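Local coordinates for protein squalene synthase HpnC (Alicyclobacillus acidocaldarius subsp. acidocaldarius, PDB 4HD1) that probably takes part in squalene formation as a member of the squalene/phytoene synthase family, at residues A[42-50]-A[89-99]; A[174-185]-A[196-204]. All coordinates share one frame; numbering follows the deposited sequence.

How the contacts relate
Both contacts belong to the all-helical fold of the squalene/phytoene synthase family. Both segments of contact 1 come earlier in the chain than those of contact 2. Contact 1 pairs helix 41-56 with helix 87-99. Contact 2 packs the short helix 174-179 and the chain after it on the short helix 197-201. Their centres are 37 Å apart, on opposite sides of the chain's centre, and their nearest atoms stay about 15 Å from each other. The two share no helix and do not touch: they are separate packing sites at opposite ends of the helical fold. Contact 1 is a buried helix pair, whereas contact 2 is partly buried and made of short helices and turns.

Contact 1 of 2, residues A[42-50]-A[89-99]; sequences PHFYSVYAF and FRALQFTIATC. With SO4 (sulfate ion), chain B.
His43 and Thr95 meet where helix 41-56 crosses helix 87-99 in the all-helical fold of the squalene/phytoene synthase family. The segment axes approach to 8.8 Å at a signed crossing angle of -124°. The His43 side chain is a knob in a hole formed by Phe94, Thr95, Thr98 and Cys99. Its CB lies against the methyl CG2 of Thr95. CG and CD2 lie beneath Cys99 SG, which sits over one ring face, 3.7 Å from the ring centroid of His43. ND1 reaches Thr95 OG1 at 2.7 Å, in the ring plane and in a nearly straight hydrogen bond. CE1 comes near Thr98 CB and Phe94 CE2, while NE2 is again near Cys99 SG. Replacing His43 by alanine removes the ring, which would probably leave Thr95 OG1 without its ND1 partner and open a gap under Cys99 SG.

Thr95 OG1 has a second bond, to Ser46 OG at 2.8 Å. The three polar groups thus form a short buried chain. Thr95 keeps OG1 beside its own backbone N (chi1 -68°), which turns the hydroxyl to both His43 and Ser46. Further along, Leu92 splits its two methyls. CD1 rests on the backbone O of Ser46, and CD2 touches the Phe50 ring. Phe106 of helix 104-118 meets Phe50 edge-to-face. Tyr45 takes no part in the helix pairing. Its OH lies doubtfully close to O3 of a sulfate ion, probably from the crystallisation liquor. At the end of the interface, Phe89 CE1 comes to the edge of the Phe50 ring, 3.8 Å from Phe50 CD1.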
loop_
_atom_site.group_PDB
_atom_site.type_symbol
_atom_site.label_atom_id
_atom_site.label_comp_id
_atom_site.label_asym_id
_atom_site.label_seq_id
_atom_site.Cartn_x
_atom_site.Cartn_y
_atom_site.Cartn_z
ATOM N N PRO A 42 -11.622 -4.546 13.932
ATOM C CA PRO A 42 -10.796 -3.699 14.806
ATOM C C PRO A 42 -9.311 -3.721 14.440
ATOM O O PRO A 42 -8.617 -2.702 14.582
ATOM C CB PRO A 42 -10.998 -4.323 16.192
ATOM C CG PRO A 42 -12.354 -4.921 16.122
ATOM C CD PRO A 42 -12.440 -5.485 14.727
ATOM N N HIS A 43 -8.838 -4.868 13.956
ATOM C CA HIS A 43 -7.447 -4.999 13.550
ATOM C C HIS A 43 -7.172 -4.267 12.262
ATOM O O HIS A 43 -6.064 -3.760 12.056
ATOM C CB HIS A 43 -7.061 -6.466 13.485
ATOM C CG HIS A 43 -7.390 -7.222 14.753
ATOM N ND1 HIS A 43 -6.841 -6.906 15.945
ATOM C CD2 HIS A 43 -8.264 -8.285 14.989
ATOM C CE1 HIS A 43 -7.331 -7.727 16.896
ATOM N NE2 HIS A 43 -8.203 -8.570 16.309
ATOM N N PHE A 44 -8.178 -4.175 11.391
ATOM C CA PHE A 44 -8.060 -3.330 10.205
ATOM C C PHE A 44 -7.919 -1.854 10.615
ATOM O O PHE A 44 -7.052 -1.149 10.088
ATOM C CB PHE A 44 -9.212 -3.579 9.214
ATOM C CG PHE A 44 -8.922 -4.678 8.220
ATOM C CD1 PHE A 44 -8.859 -6.012 8.625
ATOM C CD2 PHE A 44 -8.681 -4.380 6.880
ATOM C CE1 PHE A 44 -8.574 -7.024 7.711
ATOM C CE2 PHE A 44 -8.398 -5.383 5.959
ATOM C CZ PHE A 44 -8.343 -6.705 6.378
ATOM N N TYR A 45 -8.729 -1.412 11.584
ATOM C CA TYR A 45 -8.695 -0.027 12.042
ATOM C C TYR A 45 -7.353 0.342 12.657
ATOM O O TYR A 45 -6.828 1.422 12.376
ATOM C CB TYR A 45 -9.842 0.289 13.010
ATOM C CG TYR A 45 -11.220 0.176 12.394
ATOM C CD1 TYR A 45 -11.527 0.813 11.189
ATOM C CD2 TYR A 45 -12.226 -0.557 13.023
ATOM C CE1 TYR A 45 -12.790 0.713 10.624
ATOM C CE2 TYR A 45 -13.496 -0.662 12.466
ATOM C CZ TYR A 45 -13.772 -0.028 11.264
ATOM O OH TYR A 45 -15.027 -0.130 10.702
ATOM N N SER A 46 -6.781 -0.549 13.464
ATOM C CA SER A 46 -5.495 -0.239 14.101
ATOM C C SER A 46 -4.322 -0.259 13.112
ATOM O O SER A 46 -3.402 0.557 13.218
ATOM C CB SER A 46 -5.217 -1.160 15.290
ATOM O OG SER A 46 -5.140 -2.510 14.879
ATOM N N VAL A 47 -4.355 -1.180 12.150
ATOM C CA VAL A 47 -3.304 -1.247 11.136
ATOM C C VAL A 47 -3.384 -0.039 10.210
ATOM O O VAL A 47 -2.363 0.579 9.890
ATOM C CB VAL A 47 -3.349 -2.563 10.345
ATOM C CG1 VAL A 47 -2.440 -2.494 9.129
ATOM C CG2 VAL A 47 -2.941 -3.717 11.250
ATOM N N TYR A 48 -4.601 0.313 9.807
ATOM C CA TYR A 48 -4.791 1.476 8.951
ATOM C C TYR A 48 -4.499 2.802 9.646
ATOM O O TYR A 48 -3.922 3.698 9.016
ATOM C CB TYR A 48 -6.156 1.448 8.266
ATOM C CG TYR A 48 -6.120 0.621 7.003
ATOM C CD1 TYR A 48 -5.812 1.206 5.771
ATOM C CD2 TYR A 48 -6.348 -0.758 7.034
ATOM C CE1 TYR A 48 -5.761 0.448 4.608
ATOM C CE2 TYR A 48 -6.301 -1.525 5.873
ATOM C CZ TYR A 48 -6.011 -0.916 4.667
ATOM O OH TYR A 48 -5.958 -1.663 3.514
ATOM N N ALA A 49 -4.853 2.927 10.929
ATOM C CA ALA A 49 -4.453 4.108 11.705
ATOM C C ALA A 49 -2.931 4.213 11.737
ATOM O O ALA A 49 -2.385 5.294 11.566
ATOM C CB ALA A 49 -5.025 4.089 13.119
ATOM N N PHE A 50 -2.238 3.090 11.914
ATOM C CA PHE A 50 -0.779 3.095 11.829
ATOM C C PHE A 50 -0.273 3.646 10.482
ATOM O O PHE A 50 0.644 4.466 10.459
ATOM C CB PHE A 50 -0.192 1.705 12.107
ATOM C CG PHE A 50 1.280 1.607 11.796
ATOM C CD1 PHE A 50 2.236 1.913 12.767
ATOM C CD2 PHE A 50 1.712 1.240 10.523
ATOM C CE1 PHE A 50 3.588 1.839 12.479
ATOM C CE2 PHE A 50 3.063 1.172 10.227
ATOM C CZ PHE A 50 4.002 1.471 11.207
ATOM N N PHE A 89 -1.555 3.326 19.314
ATOM C CA PHE A 89 -0.547 2.291 19.510
ATOM C C PHE A 89 -0.893 1.277 20.597
ATOM O O PHE A 89 -0.388 0.157 20.571
ATOM C CB PHE A 89 0.832 2.908 19.745
ATOM C CG PHE A 89 1.536 3.305 18.476
ATOM C CD1 PHE A 89 2.138 2.340 17.666
ATOM C CD2 PHE A 89 1.597 4.641 18.084
ATOM C CE1 PHE A 89 2.786 2.702 16.494
ATOM C CE2 PHE A 89 2.245 5.009 16.913
ATOM C CZ PHE A 89 2.841 4.038 16.116
ATOM N N ARG A 90 -1.739 1.660 21.552
ATOM C CA ARG A 90 -2.292 0.691 22.497
ATOM C C ARG A 90 -3.208 -0.282 21.749
ATOM O O ARG A 90 -3.133 -1.495 21.956
ATOM C CB ARG A 90 -3.028 1.380 23.653
ATOM C CG ARG A 90 -2.172 1.594 24.895
ATOM C CD ARG A 90 -2.933 2.260 26.039
ATOM N NE ARG A 90 -2.677 3.697 26.073
ATOM C CZ ARG A 90 -3.590 4.647 25.877
ATOM N NH1 ARG A 90 -4.857 4.335 25.653
ATOM N NH2 ARG A 90 -3.231 5.920 25.918
ATOM N N ALA A 91 -4.051 0.245 20.864
ATOM C CA ALA A 91 -4.881 -0.607 20.020
ATOM C C ALA A 91 -4.003 -1.515 19.145
ATOM O O ALA A 91 -4.221 -2.731 19.094
ATOM C CB ALA A 91 -5.831 0.227 19.173
ATOM N N LEU A 92 -2.994 -0.935 18.492
ATOM C CA LEU A 92 -2.067 -1.720 17.674
ATOM C C LEU A 92 -1.367 -2.824 18.478
ATOM O O LEU A 92 -1.240 -3.954 18.001
ATOM C CB LEU A 92 -1.033 -0.831 16.970
ATOM C CG LEU A 92 -0.279 -1.493 15.809
ATOM C CD1 LEU A 92 -1.217 -1.771 14.641
ATOM C CD2 LEU A 92 0.900 -0.642 15.357
ATOM N N GLN A 93 -0.930 -2.481 19.686
ATOM C CA GLN A 93 -0.320 -3.413 20.642
ATOM C C GLN A 93 -1.167 -4.667 20.897
ATOM O O GLN A 93 -0.646 -5.786 20.927
ATOM C CB GLN A 93 -0.106 -2.681 21.960
ATOM C CG GLN A 93 0.840 -3.332 22.939
ATOM C CD GLN A 93 1.210 -2.369 24.051
ATOM O OE1 GLN A 93 2.306 -1.818 24.061
ATOM N NE2 GLN A 93 0.283 -2.134 24.974
ATOM N N PHE A 94 -2.467 -4.469 21.093
ATOM C CA PHE A 94 -3.391 -5.579 21.243
ATOM C C PHE A 94 -3.472 -6.383 19.946
ATOM O O PHE A 94 -3.350 -7.611 19.968
ATOM C CB PHE A 94 -4.776 -5.086 21.654
ATOM C CG PHE A 94 -5.766 -6.191 21.862
ATOM C CD1 PHE A 94 -5.657 -7.044 22.969
ATOM C CD2 PHE A 94 -6.803 -6.394 20.958
ATOM C CE1 PHE A 94 -6.569 -8.076 23.168
ATOM C CE2 PHE A 94 -7.720 -7.422 21.156
ATOM C CZ PHE A 94 -7.601 -8.265 22.258
ATOM N N THR A 95 -3.660 -5.678 18.830
ATOM C CA THR A 95 -3.683 -6.289 17.500
ATOM C C THR A 95 -2.413 -7.103 17.197
ATOM O O THR A 95 -2.515 -8.262 16.800
ATOM C CB THR A 95 -3.945 -5.235 16.404
ATOM O OG1 THR A 95 -5.285 -4.734 16.538
ATOM C CG2 THR A 95 -3.767 -5.833 15.019
ATOM N N ILE A 96 -1.235 -6.505 17.398
ATOM C CA ILE A 96 0.036 -7.217 17.223
ATOM C C ILE A 96 -0.039 -8.574 17.918
ATOM O O ILE A 96 0.223 -9.608 17.304
ATOM C CB ILE A 96 1.257 -6.468 17.829
ATOM C CG1 ILE A 96 1.421 -5.028 17.299
ATOM C CG2 ILE A 96 2.534 -7.291 17.673
ATOM C CD1 ILE A 96 1.535 -4.894 15.807
ATOM N N ALA A 97 -0.400 -8.557 19.200
ATOM C CA ALA A 97 -0.373 -9.755 20.032
ATOM C C ALA A 97 -1.447 -10.774 19.640
ATOM O O ALA A 97 -1.153 -11.954 19.500
ATOM C CB ALA A 97 -0.485 -9.384 21.505
ATOM N N THR A 98 -2.677 -10.299 19.450
ATOM C CA THR A 98 -3.820 -11.147 19.127
ATOM C C THR A 98 -3.652 -11.863 17.785
ATOM O O THR A 98 -4.011 -13.027 17.658
ATOM C CB THR A 98 -5.128 -10.327 19.120
ATOM O OG1 THR A 98 -5.201 -9.554 20.320
ATOM C CG2 THR A 98 -6.352 -11.229 19.047
ATOM N N CYS A 99 -3.105 -11.165 16.794
ATOM C CA CYS A 99 -2.955 -11.726 15.450
ATOM C C CYS A 99 -1.553 -12.265 15.194
ATOM O O CYS A 99 -1.262 -12.745 14.101
ATOM C CB CYS A 99 -3.312 -10.683 14.391
ATOM S SG CYS A 99 -4.988 -10.036 14.552
HETATM S S SO4 B . -17.692 -1.193 12.612
HETATM O O1 SO4 B . -18.469 -2.318 13.204
HETATM O O2 SO4 B . -16.946 -0.455 13.678
HETATM O O3 SO4 B . -16.672 -1.678 11.641
HETATM O O4 SO4 B . -18.704 -0.333 11.910
#

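Contact 2 of 2, residues A[174-185]-A[196-204]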
loop_
_atom_site.group_PDB
_atom_site.type_symbol
_atom_site.label_atom_id
_atom_site.label_comp_id
_atom_site.label_asym_id
_atom_site.label_seq_id
_atom_site.Cartn_x
_atom_site.Cartn_y
_atom_site.Cartn_z
ATOM N N ILE A 174 0.229 9.540 -13.531
ATOM C CA ILE A 174 1.429 10.214 -14.040
ATOM C C ILE A 174 1.316 11.738 -13.881
ATOM O O ILE A 174 2.259 12.390 -13.424
ATOM C CB ILE A 174 1.719 9.858 -15.524
ATOM C CG1 ILE A 174 1.749 8.339 -15.757
ATOM C CG2 ILE A 174 3.019 10.490 -15.995
ATOM C CD1 ILE A 174 2.845 7.593 -15.025
ATOM N N ASP A 175 0.158 12.291 -14.247
ATOM C CA ASP A 175 -0.093 13.730 -14.138
ATOM C C ASP A 175 -0.020 14.235 -12.705
ATOM O O ASP A 175 0.726 15.173 -12.412
ATOM C CB ASP A 175 -1.441 14.107 -14.761
ATOM C CG ASP A 175 -1.302 15.029 -15.968
ATOM O OD1 ASP A 175 -0.176 15.469 -16.299
ATOM O OD2 ASP A 175 -2.344 15.329 -16.585
ATOM N N ARG A 176 -0.793 13.609 -11.818
ATOM C CA ARG A 176 -0.807 13.971 -10.403
ATOM C C ARG A 176 0.608 13.971 -9.819
ATOM O O ARG A 176 1.002 14.928 -9.149
ATOM C CB ARG A 176 -1.725 13.031 -9.611
ATOM C CG ARG A 176 -1.854 13.371 -8.132
ATOM C CD ARG A 176 -2.810 12.429 -7.415
ATOM N NE ARG A 176 -4.207 12.686 -7.768
ATOM C CZ ARG A 176 -5.240 11.949 -7.360
ATOM N NH1 ARG A 176 -5.049 10.893 -6.577
ATOM N NH2 ARG A 176 -6.471 12.267 -7.737
ATOM N N ASP A 177 1.362 12.905 -10.097
ATOM C CA ASP A 177 2.715 12.723 -9.566
ATOM C C ASP A 177 3.695 13.751 -10.114
ATOM O O ASP A 177 4.580 14.219 -9.392
ATOM C CB ASP A 177 3.228 11.306 -9.852
ATOM C CG ASP A 177 2.537 10.240 -9.002
ATOM O OD1 ASP A 177 2.084 10.569 -7.884
ATOM O OD2 ASP A 177 2.451 9.069 -9.455
ATOM N N LEU A 178 3.536 14.090 -11.391
ATOM C CA LEU A 178 4.384 15.083 -12.045
ATOM C C LEU A 178 4.258 16.430 -11.346
ATOM O O LEU A 178 5.262 17.056 -11.014
ATOM C CB LEU A 178 4.024 15.212 -13.527
ATOM C CG LEU A 178 4.900 16.131 -14.380
ATOM C CD1 LEU A 178 6.291 15.543 -14.578
ATOM C CD2 LEU A 178 4.227 16.392 -15.718
ATOM N N ALA A 179 3.015 16.847 -11.110
ATOM C CA ALA A 179 2.705 18.088 -10.401
ATOM C C ALA A 179 3.320 18.134 -9.001
ATOM O O ALA A 179 3.487 19.211 -8.430
ATOM C CB ALA A 179 1.198 18.292 -10.329
ATOM N N LEU A 180 3.663 16.965 -8.461
ATOM C CA LEU A 180 4.253 16.869 -7.125
ATOM C C LEU A 180 5.782 16.716 -7.151
ATOM O O LEU A 180 6.421 16.652 -6.100
ATOM C CB LEU A 180 3.584 15.744 -6.318
ATOM C CG LEU A 180 2.077 15.897 -6.038
ATOM C CD1 LEU A 180 1.473 14.632 -5.432
ATOM C CD2 LEU A 180 1.787 17.112 -5.160
ATOM N N GLY A 181 6.354 16.672 -8.355
ATOM C CA GLY A 181 7.808 16.608 -8.537
ATOM C C GLY A 181 8.391 15.213 -8.717
ATOM O O GLY A 181 9.616 15.040 -8.656
ATOM N N ARG A 182 7.520 14.227 -8.953
ATOM C CA ARG A 182 7.923 12.818 -9.026
ATOM C C ARG A 182 7.510 12.128 -10.311
ATOM O O ARG A 182 6.419 12.358 -10.833
ATOM C CB ARG A 182 7.320 12.025 -7.871
ATOM C CG ARG A 182 7.802 12.454 -6.510
ATOM C CD ARG A 182 6.902 11.901 -5.425
ATOM N NE ARG A 182 7.292 12.455 -4.136
ATOM C CZ ARG A 182 8.378 12.085 -3.464
ATOM N NH1 ARG A 182 9.183 11.141 -3.949
ATOM N NH2 ARG A 182 8.660 12.659 -2.303
ATOM N N ILE A 183 8.392 11.262 -10.799
ATOM C CA ILE A 183 8.079 10.374 -11.909
ATOM C C ILE A 183 8.462 8.946 -11.529
ATOM O O ILE A 183 9.611 8.676 -11.161
ATOM C CB ILE A 183 8.785 10.793 -13.216
ATOM C CG1 ILE A 183 8.484 12.267 -13.541
ATOM C CG2 ILE A 183 8.370 9.867 -14.360
ATOM C CD1 ILE A 183 9.359 12.871 -14.622
ATOM N N TYR A 184 7.484 8.047 -11.618
ATOM C CA TYR A 184 7.660 6.643 -11.255
ATOM C C TYR A 184 7.942 5.748 -12.459
ATOM O O TYR A 184 8.418 4.618 -12.293
ATOM C CB TYR A 184 6.443 6.135 -10.469
ATOM C CG TYR A 184 6.331 6.758 -9.099
ATOM C CD1 TYR A 184 7.110 6.294 -8.037
ATOM C CD2 TYR A 184 5.466 7.825 -8.864
ATOM C CE1 TYR A 184 7.030 6.871 -6.775
ATOM C CE2 TYR A 184 5.373 8.407 -7.602
ATOM C CZ TYR A 184 6.155 7.924 -6.560
ATOM O OH TYR A 184 6.072 8.493 -5.307
ATOM N N VAL A 185 7.649 6.245 -13.661
ATOM C CA VAL A 185 7.951 5.498 -14.884
ATOM C C VAL A 185 9.462 5.295 -14.951
ATOM O O VAL A 185 10.202 6.267 -14.888
ATOM C CB VAL A 185 7.458 6.224 -16.153
ATOM C CG1 VAL A 185 7.630 5.330 -17.365
ATOM C CG2 VAL A 185 5.999 6.619 -16.017
ATOM N N THR A 196 12.174 9.688 -23.331
ATOM C CA THR A 196 12.929 10.155 -22.172
ATOM C C THR A 196 11.987 10.709 -21.114
ATOM O O THR A 196 10.790 10.868 -21.364
ATOM C CB THR A 196 13.918 11.267 -22.556
ATOM O OG1 THR A 196 13.224 12.274 -23.303
ATOM C CG2 THR A 196 15.076 10.712 -23.382
ATOM N N LEU A 197 12.533 11.009 -19.937
ATOM C CA LEU A 197 11.761 11.625 -18.859
ATOM C C LEU A 197 11.254 13.021 -19.243
ATOM O O LEU A 197 10.236 13.481 -18.719
ATOM C CB LEU A 197 12.588 11.693 -17.572
ATOM C CG LEU A 197 12.971 10.393 -16.842
ATOM C CD1 LEU A 197 14.048 10.707 -15.817
ATOM C CD2 LEU A 197 11.779 9.726 -16.166
ATOM N N ASP A 198 11.966 13.680 -20.161
ATOM C CA ASP A 198 11.562 14.987 -20.690
ATOM C C ASP A 198 10.195 14.952 -21.368
ATOM O O ASP A 198 9.425 15.906 -21.261
ATOM C CB ASP A 198 12.617 15.543 -21.656
ATOM C CG ASP A 198 13.585 16.503 -20.981
ATOM O OD1 ASP A 198 14.655 16.776 -21.569
ATOM O OD2 ASP A 198 13.282 16.995 -19.872
ATOM N N ASP A 199 9.904 13.852 -22.063
ATOM C CA ASP A 199 8.589 13.635 -22.665
ATOM C C ASP A 199 7.490 13.676 -21.605
ATOM O O ASP A 199 6.442 14.292 -21.812
ATOM C CB ASP A 199 8.545 12.293 -23.405
ATOM C CG ASP A 199 9.390 12.282 -24.668
ATOM O OD1 ASP A 199 9.340 13.269 -25.439
ATOM O OD2 ASP A 199 10.092 11.269 -24.896
ATOM N N ILE A 200 7.750 13.020 -20.473
ATOM C CA ILE A 200 6.812 12.966 -19.352
ATOM C C ILE A 200 6.630 14.359 -18.746
ATOM O O ILE A 200 5.504 14.780 -18.466
ATOM C CB ILE A 200 7.271 11.952 -18.264
ATOM C CG1 ILE A 200 7.438 10.533 -18.842
ATOM C CG2 ILE A 200 6.335 11.960 -17.059
ATOM C CD1 ILE A 200 6.184 9.917 -19.442
ATOM N N ARG A 201 7.742 15.066 -18.555
ATOM C CA ARG A 201 7.720 16.429 -18.022
ATOM C C ARG A 201 6.943 17.372 -18.953
ATOM O O ARG A 201 6.137 18.186 -18.492
ATOM C CB ARG A 201 9.152 16.945 -17.760
ATOM C CG ARG A 201 9.903 16.156 -16.681
ATOM C CD ARG A 201 11.288 16.740 -16.395
ATOM N NE ARG A 201 11.976 15.984 -15.335
ATOM C CZ ARG A 201 12.975 15.116 -15.532
ATOM N NH1 ARG A 201 13.446 14.898 -16.762
ATOM N NH2 ARG A 201 13.517 14.481 -14.491
ATOM N N ALA A 202 7.174 17.234 -20.261
ATOM C CA ALA A 202 6.469 18.028 -21.275
ATOM C C ALA A 202 5.125 17.402 -21.672
ATOM O O ALA A 202 4.554 17.744 -22.711
ATOM C CB ALA A 202 7.354 18.227 -22.501
ATOM N N ARG A 203 4.637 16.482 -20.837
ATOM C CA ARG A 203 3.316 15.849 -20.992
ATOM C C ARG A 203 2.999 15.404 -22.427
ATOM O O ARG A 203 1.841 15.507 -22.887
ATOM C CB ARG A 203 2.212 16.762 -20.426
ATOM C CG ARG A 203 2.430 17.133 -18.956
ATOM C CD ARG A 203 1.434 18.163 -18.435
ATOM N NE ARG A 203 0.141 17.569 -18.100
ATOM C CZ ARG A 203 -0.963 17.712 -18.825
ATOM N NH1 ARG A 203 -0.949 18.439 -19.936
ATOM N NH2 ARG A 203 -2.089 17.135 -18.437
ATOM N N ARG A 204 4.048 14.919 -23.125
ATOM C CA ARG A 204 3.930 14.474 -24.508
ATOM C C ARG A 204 3.737 12.972 -24.561
ATOM O O ARG A 204 4.608 12.213 -24.127
ATOM C CB ARG A 204 5.181 14.836 -25.302
ATOM C CG ARG A 204 5.284 16.286 -25.731
ATOM C CD ARG A 204 6.467 16.459 -26.672
ATOM N NE ARG A 204 7.727 16.077 -26.033
ATOM C CZ ARG A 204 8.666 16.934 -25.644
ATOM N NH1 ARG A 204 8.506 18.238 -25.838
ATOM N NH2 ARG A 204 9.775 16.486 -25.068
#
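Asp175 and Arg203 form the ionic part of this contact, and isoleucines and leucines form the apolar part. The short helices 174-179 and 197-201 run at 91° to each other, with segment axes 11.4 Å apart at closest approach. This is a packing of short helices and turns within the all-helical squalene/phytoene synthase fold.

The salt bridge is side-on and two-pronged. Arg203 NE gives its hydrogen to Asp175 OD1 at 2.8 Å, and Arg203 NH2 gives one to Asp175 OD2 at 2.6 Å. Both oxygens use their syn lone pairs, and the carboxylate and guanidinium planes are only 7° apart. The Arg203 chain bends at CG-CD (chi3 79°), which brings NE and NH2 round to face the acid. Phe264 touches both side chains.

The apolar contacts gather round Ile200. Its CG2 meets Ile174 CG2 at 3.8 Å and Ile183 CG2 at 4.0 Å. Ile183 CG2 also touches Leu197 CD2, and Ile183 CD1 lies over one face of the Arg201 guanidinium. Leu178 points CD2 at the Ile200 carbonyl O and also brings it against Arg203 CG, the aliphatic part of the salt-bridge arginine. Leu190 of helix 187-191 adds to this patch by touching Val185, Leu197 and Ile200.

Backbone turns close both helices. Gly181 and Arg203, each with positive phi, end them in Schellman motifs, and Arg203 N bonds to Ile200 O. Arg203 is thus both the turn residue and the salt-bridge partner.

The chemistry is divided in two: mostly buried aliphatic groups pack the inner side, and on the more exposed side two nearly parallel hydrogen bonds hold the carboxylate and the guanidinium flat against turning.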